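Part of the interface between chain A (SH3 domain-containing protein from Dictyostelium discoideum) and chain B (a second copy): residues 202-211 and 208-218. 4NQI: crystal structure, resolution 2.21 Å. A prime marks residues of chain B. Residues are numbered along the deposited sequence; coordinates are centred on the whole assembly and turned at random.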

ATOM      1  N   GLU A 202       4.405  -8.678  -0.496  1.00 45.89           N
ATOM      2  CA  GLU A 202       3.773  -7.532  -1.141  1.00 47.67           C
ATOM      3  C   GLU A 202       2.724  -8.016  -2.136  1.00 38.93           C
ATOM      4  O   GLU A 202       1.628  -7.463  -2.213  1.00 40.80           O
ATOM      5  N   ILE A 203       3.074  -9.055  -2.892  1.00 30.90           N
ATOM      6  CA  ILE A 203       2.158  -9.672  -3.846  1.00 37.03           C
ATOM      7  C   ILE A 203       0.927 -10.241  -3.133  1.00 45.44           C
ATOM      8  O   ILE A 203      -0.205 -10.066  -3.593  1.00 40.18           O
ATOM      9  N   GLU A 204       1.151 -10.909  -2.003  1.00 48.77           N
ATOM     10  CA  GLU A 204       0.061 -11.459  -1.203  1.00 47.98           C
ATOM     11  C   GLU A 204      -0.863 -10.354  -0.691  1.00 45.47           C
ATOM     12  O   GLU A 204      -2.089 -10.484  -0.745  1.00 45.02           O
ATOM     13  N   LEU A 205      -0.271  -9.267  -0.198  1.00 40.57           N
ATOM     14  CA  LEU A 205      -1.040  -8.119   0.277  1.00 43.06           C
ATOM     15  C   LEU A 205      -1.848  -7.478  -0.850  1.00 43.25           C
ATOM     16  O   LEU A 205      -2.987  -7.049  -0.641  1.00 42.00           O
ATOM     17  N   SER A 206      -1.255  -7.415  -2.040  1.00 32.51           N
ATOM     18  CA  SER A 206      -1.921  -6.822  -3.195  1.00 39.34           C
ATOM     19  C   SER A 206      -3.126  -7.655  -3.634  1.00 37.94           C
ATOM     20  O   SER A 206      -4.160  -7.107  -4.015  1.00 42.09           O
ATOM     21  N   ALA A 207      -2.988  -8.976  -3.567  1.00 31.77           N
ATOM     22  CA  ALA A 207      -4.069  -9.881  -3.949  1.00 35.28           C
ATOM     23  C   ALA A 207      -5.265  -9.751  -3.006  1.00 42.83           C
ATOM     24  O   ALA A 207      -6.418  -9.757  -3.449  1.00 37.57           O
ATOM     25  N   ASP A 208      -4.993  -9.642  -1.708  1.00 41.17           N
ATOM     26  CA  ASP A 208      -6.061  -9.499  -0.721  1.00 45.82           C
ATOM     27  C   ASP A 208      -6.744  -8.143  -0.824  1.00 45.86           C
ATOM     28  O   ASP A 208      -7.952  -8.027  -0.600  1.00 47.36           O
ATOM     29  N   THR A 209      -5.962  -7.121  -1.152  1.00 40.91           N
ATOM     30  CA  THR A 209      -6.480  -5.771  -1.317  1.00 35.21           C
ATOM     31  C   THR A 209      -7.464  -5.718  -2.483  1.00 37.67           C
ATOM     32  O   THR A 209      -8.536  -5.115  -2.371  1.00 43.27           O
HETATM   33  N   MSE A 210      -7.097  -6.351  -3.597  1.00 35.04           N
HETATM   34  CA  MSE A 210      -7.968  -6.413  -4.767  1.00 39.10           C
HETATM   35  C   MSE A 210      -9.260  -7.145  -4.431  1.00 42.53           C
HETATM   36  O   MSE A 210     -10.344  -6.704  -4.802  1.00 38.45           O
ATOM     37  N   SER A 211      -9.139  -8.262  -3.721  1.00 41.21           N
ATOM     38  CA  SER A 211     -10.298  -9.086  -3.390  1.00 35.15           C
ATOM     39  C   SER A 211     -11.260  -8.385  -2.431  1.00 38.59           C
ATOM     40  O   SER A 211     -12.469  -8.331  -2.683  1.00 41.22           O
TER
ATOM     41  N   ASP B 208      -0.920  -3.379 -10.359  1.00 37.19           N
ATOM     42  CA  ASP B 208       0.377  -3.031 -10.936  1.00 42.38           C
ATOM     43  C   ASP B 208       1.515  -3.676 -10.147  1.00 42.61           C
ATOM     44  O   ASP B 208       2.529  -4.080 -10.718  1.00 43.57           O
ATOM     45  N   THR B 209       1.339  -3.768  -8.831  1.00 43.53           N
ATOM     46  CA  THR B 209       2.340  -4.377  -7.958  1.00 41.89           C
ATOM     47  C   THR B 209       2.514  -5.860  -8.272  1.00 43.05           C
ATOM     48  O   THR B 209       3.645  -6.350  -8.394  1.00 36.66           O
HETATM   49  N   MSE B 210       1.393  -6.571  -8.406  1.00 38.47           N
HETATM   50  CA  MSE B 210       1.425  -7.996  -8.731  1.00 38.80           C
HETATM   51  C   MSE B 210       2.088  -8.233 -10.084  1.00 40.70           C
HETATM   52  O   MSE B 210       2.917  -9.131 -10.229  1.00 46.42           O
ATOM     53  N   SER B 211       1.721  -7.421 -11.071  1.00 38.65           N
ATOM     54  CA  SER B 211       2.276  -7.541 -12.418  1.00 42.15           C
ATOM     55  C   SER B 211       3.787  -7.303 -12.443  1.00 41.16           C
ATOM     56  O   SER B 211       4.527  -8.058 -13.076  1.00 40.42           O
ATOM     57  N   LYS B 212       4.239  -6.260 -11.750  1.00 40.79           N
ATOM     58  CA  LYS B 212       5.655  -5.893 -11.753  1.00 39.23           C
ATOM     59  C   LYS B 212       6.535  -6.842 -10.940  1.00 35.32           C
ATOM     60  O   LYS B 212       7.525  -7.364 -11.452  1.00 34.73           O
ATOM     61  N   PHE B 213       6.174  -7.057  -9.676  1.00 35.52           N
ATOM     62  CA  PHE B 213       6.996  -7.857  -8.765  1.00 39.20           C
ATOM     63  C   PHE B 213       7.126  -9.325  -9.181  1.00 41.77           C
ATOM     64  O   PHE B 213       8.090  -9.993  -8.810  1.00 42.26           O
ATOM     65  N   SER B 214       6.166  -9.821  -9.957  1.00 45.57           N
ATOM     66  CA  SER B 214       6.246 -11.180 -10.491  1.00 46.78           C
ATOM     67  C   SER B 214       7.359 -11.297 -11.529  1.00 39.16           C
ATOM     68  O   SER B 214       8.063 -12.308 -11.583  1.00 41.58           O
ATOM     69  N   THR B 215       7.511 -10.262 -12.351  1.00 38.19           N
ATOM     70  CA  THR B 215       8.575 -10.225 -13.351  1.00 46.44           C
ATOM     71  C   THR B 215       9.959 -10.198 -12.686  1.00 42.49           C
ATOM     72  O   THR B 215      10.886 -10.869 -13.146  1.00 40.63           O
ATOM     73  N   ASN B 216      10.091  -9.425 -11.607  1.00 41.69           N
ATOM     74  CA  ASN B 216      11.339  -9.374 -10.848  1.00 42.76           C
ATOM     75  C   ASN B 216      11.657 -10.723 -10.209  1.00 41.24           C
ATOM     76  O   ASN B 216      12.790 -11.196 -10.278  1.00 45.08           O
ATOM     77  N   LEU B 217      10.648 -11.335  -9.587  1.00 39.17           N
ATOM     78  CA  LEU B 217      10.790 -12.665  -8.995  1.00 43.10           C
ATOM     79  C   LEU B 217      11.276 -13.685 -10.020  1.00 47.89           C
ATOM     80  O   LEU B 217      12.172 -14.482  -9.738  1.00 53.98           O
ATOM     81  N   ASN B 218      10.684 -13.655 -11.211  1.00 46.23           N
ATOM     82  CA  ASN B 218      11.107 -14.533 -12.297  1.00 43.87           C
ATOM     83  C   ASN B 218      12.560 -14.281 -12.693  1.00 42.69           C
ATOM     84  O   ASN B 218      13.332 -15.226 -12.876  1.00 50.71           O
TER

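When two helices pack side by side, a side chain of one commonly settles into the hollow formed by four residues of the other, and the meeting of two copies of this SH3 domain-containing protein is a compact example. The helices run nearly antiparallel, at 156° between their N-to-C directions, with axes approaching to 8.8 Å. Their backbones come closest where Ile203 faces Met210′, CA to CA 5.2 Å, and these two residues supply the principal knobs. The stretches together bury 421 Å², and no hydrogen bond crosses between them.

Along chain B, Asp208′ points away and takes no part. Thr209′ is the first residue to point toward chain A. Its chi1 is m, and its CB lies 3.4 Å from Ser206 OG, while its CG2 comes within 4.4 Å of Glu202 OE1. These contacts bring carbon against oxygen, yet the polar atoms have partners of their own: Ser206 OG, on an m rotamer, donates to Glu202 O one turn earlier in its own helix at 2.9 Å, and Thr209′ OG1 and Glu202 OE1 are hydrogen-bonded elsewhere in the structure.

Met210′, modelled as selenomethionine, leaves its backbone sideways in an m, t, p conformation and sits among Ile203, Ser206, Ala207 and Met210. Its CG rests 3.6 Å from Ser206 CB and 4.4 Å from Ile203 CG2. Further out, its SE lies 3.9 Å from Ala207 CA, and its CE is 4.2 Å from Ala207 CB. The small side chain of Ala207 accompanies this close approach to the helix backbone. The knob also meets its counterpart from the other copy: Met210 SE and Met210′ SE are 3.6 Å apart, and the chain A selenomethionine has the same m, t, p rotamer.

Ser211′ points away, and Lys212′ starts sideways before its end leads off, so neither touches chain A. Phe213′ brings the contact back, pointing toward the partner with chi1 at -80°. Its CB packs 3.9 Å from Ile203 CG1, and the edge of its ring meets the aliphatic part of Glu202, with CE2 3.9 Å from Glu202 CB.

Ser214′ lies sideways on an m rotamer. Its OG donates to Met210′ O at 2.8 Å, a bond back along its own helix that satisfies the hydroxyl hydrogen while OG lies 3.7 Å from the apolar Ile203 CD1. Thr215′ and Asn216′ are out of reach. Leu217′, in the m, t rotamer, points toward chain A and sets its CD1 3.6 Å from Ile203 CD1.

Ile203 thereby completes the reciprocal arrangement. Its CA-to-CB bond points sideways, but in the m, t rotamer the end of the side chain comes nearer to chain B and sits in the hole made by Met210′, Phe213′, Ser214′ and Leu217′. Ile203 and Met210′ each have 104 Å² covered by the opposite stretch. The example shows how two interlocking apolar knobs can dominate a helix contact while the serine hydroxyls beside them bond within their own helices.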

ATOM      1  CB  GLU A 202       4.813  -6.662  -1.852  1.00 53.77           C
ATOM      2  CG  GLU A 202       5.273  -5.463  -1.042  1.00 65.04           C
ATOM      3  CD  GLU A 202       4.113  -4.618  -0.546  1.00 75.84           C
ATOM      4  OE1 GLU A 202       3.546  -3.845  -1.346  1.00 83.70           O
ATOM      5  OE2 GLU A 202       3.763  -4.733   0.646  1.00 77.71           O
ATOM      6  CB  ILE A 203       2.874 -10.771  -4.666  1.00 40.78           C
ATOM      7  CG1 ILE A 203       3.940 -10.142  -5.566  1.00 42.67           C
ATOM      8  CG2 ILE A 203       1.888 -11.564  -5.505  1.00 39.54           C
ATOM      9  CD1 ILE A 203       4.597 -11.117  -6.520  1.00 42.43           C
ATOM     10  CB  GLU A 204       0.623 -12.268  -0.033  1.00 53.37           C
ATOM     11  CG  GLU A 204      -0.437 -12.840   0.895  1.00 70.66           C
ATOM     12  CD  GLU A 204       0.157 -13.613   2.059  1.00 83.19           C
ATOM     13  OE1 GLU A 204       1.102 -14.403   1.836  1.00 85.15           O
ATOM     14  OE2 GLU A 204      -0.320 -13.429   3.199  1.00 88.41           O
ATOM     15  CB  LEU A 205      -0.112  -7.080   0.917  1.00 45.60           C
ATOM     16  CG  LEU A 205      -0.697  -5.698   1.233  1.00 48.49           C
ATOM     17  CD1 LEU A 205      -1.891  -5.807   2.163  1.00 47.33           C
ATOM     18  CD2 LEU A 205       0.358  -4.778   1.836  1.00 49.87           C
ATOM     19  CB  SER A 206      -0.936  -6.657  -4.355  1.00 41.33           C
ATOM     20  OG  SER A 206       0.086  -5.732  -4.035  1.00 43.56           O
ATOM     21  CB  ALA A 207      -3.576 -11.312  -3.986  1.00 29.50           C
ATOM     22  CB  ASP A 208      -5.523  -9.712   0.693  1.00 55.46           C
ATOM     23  CG  ASP A 208      -5.245 -11.169   0.991  1.00 72.10           C
ATOM     24  OD1 ASP A 208      -5.798 -12.042   0.289  1.00 75.97           O
ATOM     25  OD2 ASP A 208      -4.480 -11.440   1.932  1.00 79.51           O
ATOM     26  CB  THR A 209      -5.345  -4.770  -1.561  1.00 33.73           C
ATOM     27  OG1 THR A 209      -4.472  -4.758  -0.425  1.00 38.79           O
ATOM     28  CG2 THR A 209      -5.900  -3.373  -1.781  1.00 29.26           C
HETATM   29  CB  MSE A 210      -7.275  -7.115  -5.940  1.00 39.38           C
HETATM   30  CG  MSE A 210      -6.087  -6.365  -6.531  1.00 37.98           C
HETATM   31 SE   MSE A 210      -5.429  -7.200  -8.170  0.70 45.02          SE
HETATM   32  CE  MSE A 210      -6.823  -6.592  -9.389  1.00 34.98           C
ATOM     33  CB  SER A 211      -9.845 -10.418  -2.796  1.00 32.26           C
ATOM     34  OG  SER A 211     -10.948 -11.277  -2.584  1.00 45.78           O
TER
ATOM     35  CB  ASP B 208       0.564  -1.512 -10.977  1.00 46.21           C
ATOM     36  CG  ASP B 208      -0.417  -0.822 -11.910  1.00 53.21           C
ATOM     37  OD1 ASP B 208      -0.984  -1.496 -12.798  1.00 54.27           O
ATOM     38  OD2 ASP B 208      -0.613   0.403 -11.761  1.00 58.54           O
ATOM     39  CB  THR B 209       1.964  -4.213  -6.475  1.00 40.50           C
ATOM     40  OG1 THR B 209       1.799  -2.822  -6.176  1.00 47.13           O
ATOM     41  CG2 THR B 209       3.047  -4.794  -5.579  1.00 37.42           C
HETATM   42  CB  MSE B 210       0.013  -8.588  -8.738  1.00 35.34           C
HETATM   43  CG  MSE B 210      -0.698  -8.547  -7.394  1.00 42.57           C
HETATM   44 SE   MSE B 210      -2.513  -9.266  -7.472  0.52 45.47          SE
HETATM   45  CE  MSE B 210      -2.091 -11.124  -7.858  1.00 29.96           C
ATOM     46  CB  SER B 211       1.580  -6.563 -13.365  1.00 40.57           C
ATOM     47  OG  SER B 211       2.109  -6.659 -14.677  1.00 46.19           O
ATOM     48  CB  LYS B 212       5.847  -4.453 -11.265  1.00 41.88           C
ATOM     49  CG  LYS B 212       5.544  -3.389 -12.311  1.00 44.43           C
ATOM     50  CD  LYS B 212       6.311  -2.099 -12.029  1.00 53.73           C
ATOM     51  CE  LYS B 212       5.997  -1.028 -13.069  1.00 57.80           C
ATOM     52  NZ  LYS B 212       6.414  -1.418 -14.447  1.00 56.67           N
ATOM     53  CB  PHE B 213       6.488  -7.734  -7.321  1.00 39.94           C
ATOM     54  CG  PHE B 213       6.926  -6.468  -6.629  1.00 38.04           C
ATOM     55  CD1 PHE B 213       7.799  -5.586  -7.255  1.00 38.49           C
ATOM     56  CD2 PHE B 213       6.478  -6.165  -5.351  1.00 34.10           C
ATOM     57  CE1 PHE B 213       8.211  -4.425  -6.622  1.00 39.21           C
ATOM     58  CE2 PHE B 213       6.887  -5.002  -4.713  1.00 35.19           C
ATOM     59  CZ  PHE B 213       7.754  -4.133  -5.351  1.00 38.57           C
ATOM     60  CB  SER B 214       4.910 -11.604 -11.104  1.00 46.31           C
ATOM     61  OG  SER B 214       3.914 -11.737 -10.107  1.00 56.11           O
ATOM     62  CB  THR B 215       8.420  -9.019 -14.300  1.00 54.10           C
ATOM     63  OG1 THR B 215       7.094  -9.008 -14.848  1.00 59.25           O
ATOM     64  CG2 THR B 215       9.422  -9.099 -15.436  1.00 58.74           C
ATOM     65  CB  ASN B 216      11.275  -8.296  -9.764  1.00 43.12           C
ATOM     66  CG  ASN B 216      11.041  -6.910 -10.329  1.00 43.18           C
ATOM     67  OD1 ASN B 216       9.966  -6.334 -10.162  1.00 46.28           O
ATOM     68  ND2 ASN B 216      12.057  -6.358 -10.986  1.00 41.76           N
ATOM     69  CB  LEU B 217       9.468 -13.132  -8.382  1.00 37.99           C
ATOM     70  CG  LEU B 217       9.042 -12.482  -7.066  1.00 41.67           C
ATOM     71  CD1 LEU B 217       7.692 -13.014  -6.603  1.00 40.10           C
ATOM     72  CD2 LEU B 217      10.090 -12.709  -5.990  1.00 35.77           C
ATOM     73  CB  ASN B 218      10.186 -14.372 -13.509  1.00 51.65           C
ATOM     74  CG  ASN B 218      10.555 -15.301 -14.650  1.00 60.12           C
ATOM     75  OD1 ASN B 218      10.335 -16.512 -14.575  1.00 63.37           O
ATOM     76  ND2 ASN B 218      11.114 -14.738 -15.717  1.00 58.37           N
TER